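Local coordinates for uncharacterized protein AF_0924 (Archaeoglobus fulgidus, PDB 3DT5) that is of unknown function but probably sits in the cell membrane through a transmembrane helix, its C-terminal domain binding a calcium ion in this crystal, at residues Glu46-Ile51 against His69-Ala74. Residues are numbered along the deposited sequence; the frame is centred on the assembly and turned at random.
With CA (calcium ion), chain B.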
ATOM      1  N   GLU A  46      -8.248  -2.760  -8.365  1.00 39.79           N
ATOM      2  CA  GLU A  46      -7.550  -3.546  -7.337  1.00 41.00           C
ATOM      3  C   GLU A  46      -7.186  -2.728  -6.095  1.00 39.55           C
ATOM      4  O   GLU A  46      -7.347  -3.199  -4.983  1.00 39.38           O
ATOM      5  CB  GLU A  46      -6.297  -4.242  -7.890  1.00 40.52           C
ATOM      6  CG  GLU A  46      -6.595  -5.313  -8.940  1.00 45.42           C
ATOM      7  CD  GLU A  46      -5.349  -5.672  -9.750  1.00 50.37           C
ATOM      8  OE1 GLU A  46      -4.258  -5.104  -9.469  1.00 52.46           O
ATOM      9  OE2 GLU A  46      -5.461  -6.510 -10.664  1.00 49.86           O
ATOM     10  N   ILE A  47      -6.721  -1.491  -6.278  1.00 38.49           N
ATOM     11  CA  ILE A  47      -6.504  -0.602  -5.162  1.00 38.23           C
ATOM     12  C   ILE A  47      -7.836  -0.314  -4.445  1.00 38.75           C
ATOM     13  O   ILE A  47      -7.892  -0.365  -3.214  1.00 38.32           O
ATOM     14  CB  ILE A  47      -5.829   0.745  -5.612  1.00 38.01           C
ATOM     15  CG1 ILE A  47      -4.406   0.463  -6.167  1.00 38.35           C
ATOM     16  CG2 ILE A  47      -5.757   1.781  -4.444  1.00 34.66           C
ATOM     17  CD1 ILE A  47      -3.839   1.639  -6.874  1.00 38.90           C
ATOM     18  N   GLU A  48      -8.892   0.019  -5.189  1.00 38.05           N
ATOM     19  CA  GLU A  48     -10.189   0.245  -4.537  1.00 39.33           C
ATOM     20  C   GLU A  48     -10.599  -0.925  -3.678  1.00 38.68           C
ATOM     21  O   GLU A  48     -11.086  -0.746  -2.549  1.00 38.69           O
ATOM     22  CB  GLU A  48     -11.309   0.454  -5.580  1.00 39.39           C
ATOM     23  CG  GLU A  48     -11.307   1.797  -6.155  1.00 46.42           C
ATOM     24  CD  GLU A  48     -11.872   2.811  -5.182  1.00 50.63           C
ATOM     25  OE1 GLU A  48     -12.875   2.516  -4.489  1.00 55.52           O
ATOM     26  OE2 GLU A  48     -11.296   3.893  -5.117  1.00 48.95           O
ATOM     27  N   THR A  49     -10.420  -2.125  -4.226  1.00 38.64           N
ATOM     28  CA  THR A  49     -10.714  -3.351  -3.512  1.00 39.96           C
ATOM     29  C   THR A  49      -9.885  -3.534  -2.266  1.00 38.65           C
ATOM     30  O   THR A  49     -10.429  -3.852  -1.184  1.00 37.51           O
ATOM     31  CB  THR A  49     -10.521  -4.562  -4.433  1.00 41.33           C
ATOM     32  OG1 THR A  49     -11.502  -4.457  -5.454  1.00 39.53           O
ATOM     33  CG2 THR A  49     -10.761  -5.910  -3.654  1.00 42.61           C
ATOM     34  N   ILE A  50      -8.579  -3.293  -2.379  1.00 38.78           N
ATOM     35  CA  ILE A  50      -7.711  -3.388  -1.166  1.00 38.38           C
ATOM     36  C   ILE A  50      -8.162  -2.451  -0.039  1.00 38.80           C
ATOM     37  O   ILE A  50      -8.181  -2.836   1.135  1.00 38.46           O
ATOM     38  CB  ILE A  50      -6.204  -3.181  -1.515  1.00 38.79           C
ATOM     39  CG1 ILE A  50      -5.715  -4.360  -2.345  1.00 38.28           C
ATOM     40  CG2 ILE A  50      -5.354  -3.022  -0.248  1.00 38.56           C
ATOM     41  CD1 ILE A  50      -4.361  -4.066  -3.068  1.00 37.92           C
ATOM     42  N   ILE A  51      -8.518  -1.216  -0.391  1.00 37.81           N
ATOM     43  CA  ILE A  51      -8.766  -0.205   0.625  1.00 37.09           C
ATOM     44  C   ILE A  51     -10.216  -0.235   1.094  1.00 38.34           C
ATOM     45  O   ILE A  51     -10.597   0.547   1.974  1.00 40.88           O
ATOM     46  CB  ILE A  51      -8.272   1.200   0.201  1.00 37.56           C
ATOM     47  CG1 ILE A  51      -9.242   1.788  -0.874  1.00 36.58           C
ATOM     48  CG2 ILE A  51      -6.747   1.102  -0.183  1.00 36.04           C
ATOM     49  CD1 ILE A  51      -8.826   3.169  -1.507  1.00 36.57           C
ATOM     50  N   HIS A  69     -11.400   5.983  -0.763  1.00 32.90           N
ATOM     51  CA  HIS A  69     -11.671   6.153  -2.182  1.00 34.52           C
ATOM     52  C   HIS A  69     -10.379   6.477  -2.901  1.00 36.50           C
ATOM     53  O   HIS A  69      -9.515   7.127  -2.340  1.00 37.96           O
ATOM     54  CB  HIS A  69     -12.652   7.301  -2.424  1.00 34.08           C
ATOM     55  CG  HIS A  69     -14.000   7.092  -1.811  1.00 35.42           C
ATOM     56  ND1 HIS A  69     -14.891   6.151  -2.275  1.00 38.31           N
ATOM     57  CD2 HIS A  69     -14.616   7.706  -0.771  1.00 37.49           C
ATOM     58  CE1 HIS A  69     -15.993   6.183  -1.542  1.00 36.99           C
ATOM     59  NE2 HIS A  69     -15.848   7.110  -0.614  1.00 37.72           N
ATOM     60  N   PHE A  70     -10.238   6.047  -4.148  1.00 36.60           N
ATOM     61  CA  PHE A  70      -8.979   6.304  -4.865  1.00 38.64           C
ATOM     62  C   PHE A  70      -9.200   6.557  -6.374  1.00 40.08           C
ATOM     63  O   PHE A  70      -8.594   7.477  -6.929  1.00 42.56           O
ATOM     64  CB  PHE A  70      -7.996   5.132  -4.707  1.00 38.11           C
ATOM     65  CG  PHE A  70      -6.769   5.267  -5.586  1.00 38.63           C
ATOM     66  CD1 PHE A  70      -5.789   6.209  -5.279  1.00 38.91           C
ATOM     67  CD2 PHE A  70      -6.638   4.500  -6.749  1.00 39.92           C
ATOM     68  CE1 PHE A  70      -4.660   6.364  -6.119  1.00 40.81           C
ATOM     69  CE2 PHE A  70      -5.511   4.660  -7.590  1.00 40.07           C
ATOM     70  CZ  PHE A  70      -4.534   5.596  -7.246  1.00 38.13           C
ATOM     71  N   LYS A  71     -10.018   5.716  -6.998  1.00 40.28           N
ATOM     72  CA  LYS A  71     -10.207   5.670  -8.458  1.00 42.99           C
ATOM     73  C   LYS A  71     -10.366   7.040  -9.098  1.00 43.59           C
ATOM     74  O   LYS A  71      -9.779   7.316 -10.139  1.00 42.33           O
ATOM     75  CB  LYS A  71     -11.530   4.964  -8.786  1.00 43.29           C
ATOM     76  CG  LYS A  71     -11.474   3.495  -8.911  1.00 47.82           C
ATOM     77  CD  LYS A  71     -12.859   2.940  -9.299  1.00 46.08           C
ATOM     78  CE  LYS A  71     -13.270   3.316 -10.720  1.00 52.04           C
ATOM     79  NZ  LYS A  71     -13.290   2.133 -11.668  1.00 53.16           N
ATOM     80  N   PHE A  72     -11.262   7.850  -8.539  1.00 41.33           N
ATOM     81  CA  PHE A  72     -11.564   9.109  -9.172  1.00 42.05           C
ATOM     82  C   PHE A  72     -10.701  10.269  -8.679  1.00 42.36           C
ATOM     83  O   PHE A  72     -10.982  11.422  -8.981  1.00 43.93           O
ATOM     84  CB  PHE A  72     -13.073   9.375  -9.080  1.00 42.63           C
ATOM     85  CG  PHE A  72     -13.894   8.310  -9.758  1.00 44.17           C
ATOM     86  CD1 PHE A  72     -13.784   8.098 -11.138  1.00 45.70           C
ATOM     87  CD2 PHE A  72     -14.744   7.477  -9.023  1.00 46.64           C
ATOM     88  CE1 PHE A  72     -14.535   7.088 -11.790  1.00 45.62           C
ATOM     89  CE2 PHE A  72     -15.500   6.445  -9.651  1.00 47.34           C
ATOM     90  CZ  PHE A  72     -15.407   6.261 -11.039  1.00 47.39           C
ATOM     91  N   LYS A  73      -9.633   9.959  -7.953  1.00 41.52           N
ATOM     92  CA  LYS A  73      -8.747  10.985  -7.418  1.00 42.40           C
ATOM     93  C   LYS A  73      -7.442  11.055  -8.168  1.00 40.56           C
ATOM     94  O   LYS A  73      -6.680  12.007  -8.003  1.00 40.57           O
ATOM     95  CB  LYS A  73      -8.395  10.731  -5.929  1.00 42.92           C
ATOM     96  CG  LYS A  73      -9.552  10.424  -4.972  1.00 45.67           C
ATOM     97  CD  LYS A  73     -10.501  11.518  -4.870  1.00 48.46           C
ATOM     98  CE  LYS A  73     -10.945  11.624  -3.416  1.00 56.27           C
ATOM     99  NZ  LYS A  73     -12.324  11.201  -3.297  1.00 58.18           N
ATOM    100  N   ALA A  74      -7.162  10.055  -9.001  1.00 41.08           N
ATOM    101  CA  ALA A  74      -5.838   9.968  -9.640  1.00 39.14           C
ATOM    102  C   ALA A  74      -5.904   9.097 -10.900  1.00 38.40           C
ATOM    103  O   ALA A  74      -6.866   8.375 -11.086  1.00 38.23           O
ATOM    104  CB  ALA A  74      -4.819   9.383  -8.639  1.00 39.02           C
TER
HETATM  105 CA    CA B 301      -8.578   7.278 -12.167  1.00 33.44          CA
HETATM  106  O   HOH W   1     -13.943   5.796  -5.486  1.00 48.48           O
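Glu48 reaches from helix 43-52 to the loop that leads into strand 74-75 and takes the two successive backbone amides of Phe70 and Lys71 on one carboxylate oxygen. Phe70 N lies 2.6 Å from Glu48 OE2, nearly on the line of its C-O bond, in a bent hydrogen bond (137°). Lys71 N gives Glu48 OE2 a straighter one (169°) of 2.9 Å on the anti side, somewhat out of the carboxylate plane. A water donates a third, longer bond to Glu48 OE2 and touches His69 ND1 weakly. The bend at chi2 (-76°) turns Glu48 CD toward the loop, which brings the carboxylate beside the two amides. The side chains of Glu48 and Lys71 cross at about a right angle, and Lys71 NZ turns off to a salt bridge with Asp45. An alanine in place of Glu48 would probably leave the amides of Phe70 and Lys71 without their shared acceptor. On the buried side, Ile47 CD1 comes within 3.5 Å of Phe70 CE2, while Ile51 CD1 rests 3.8 Å from Phe70 CB. The Phe70 ring continues into the core through edge-to-face contacts with Phe34, Trp83 and Trp94. Within segment 69-74, Lys73 N bonds back to Phe70 O at 2.9 Å, and the carbonyls of Lys71 (O to calcium 2.4 Å) and Ala74 turn to the metal. Glu44, from the same helix, and Asp75 also bind the ion, so helix and loop are joined by carboxylate-to-amide bonds, by apolar contacts round Phe70 and by a calcium site of main-chain carbonyls and acidic side chains.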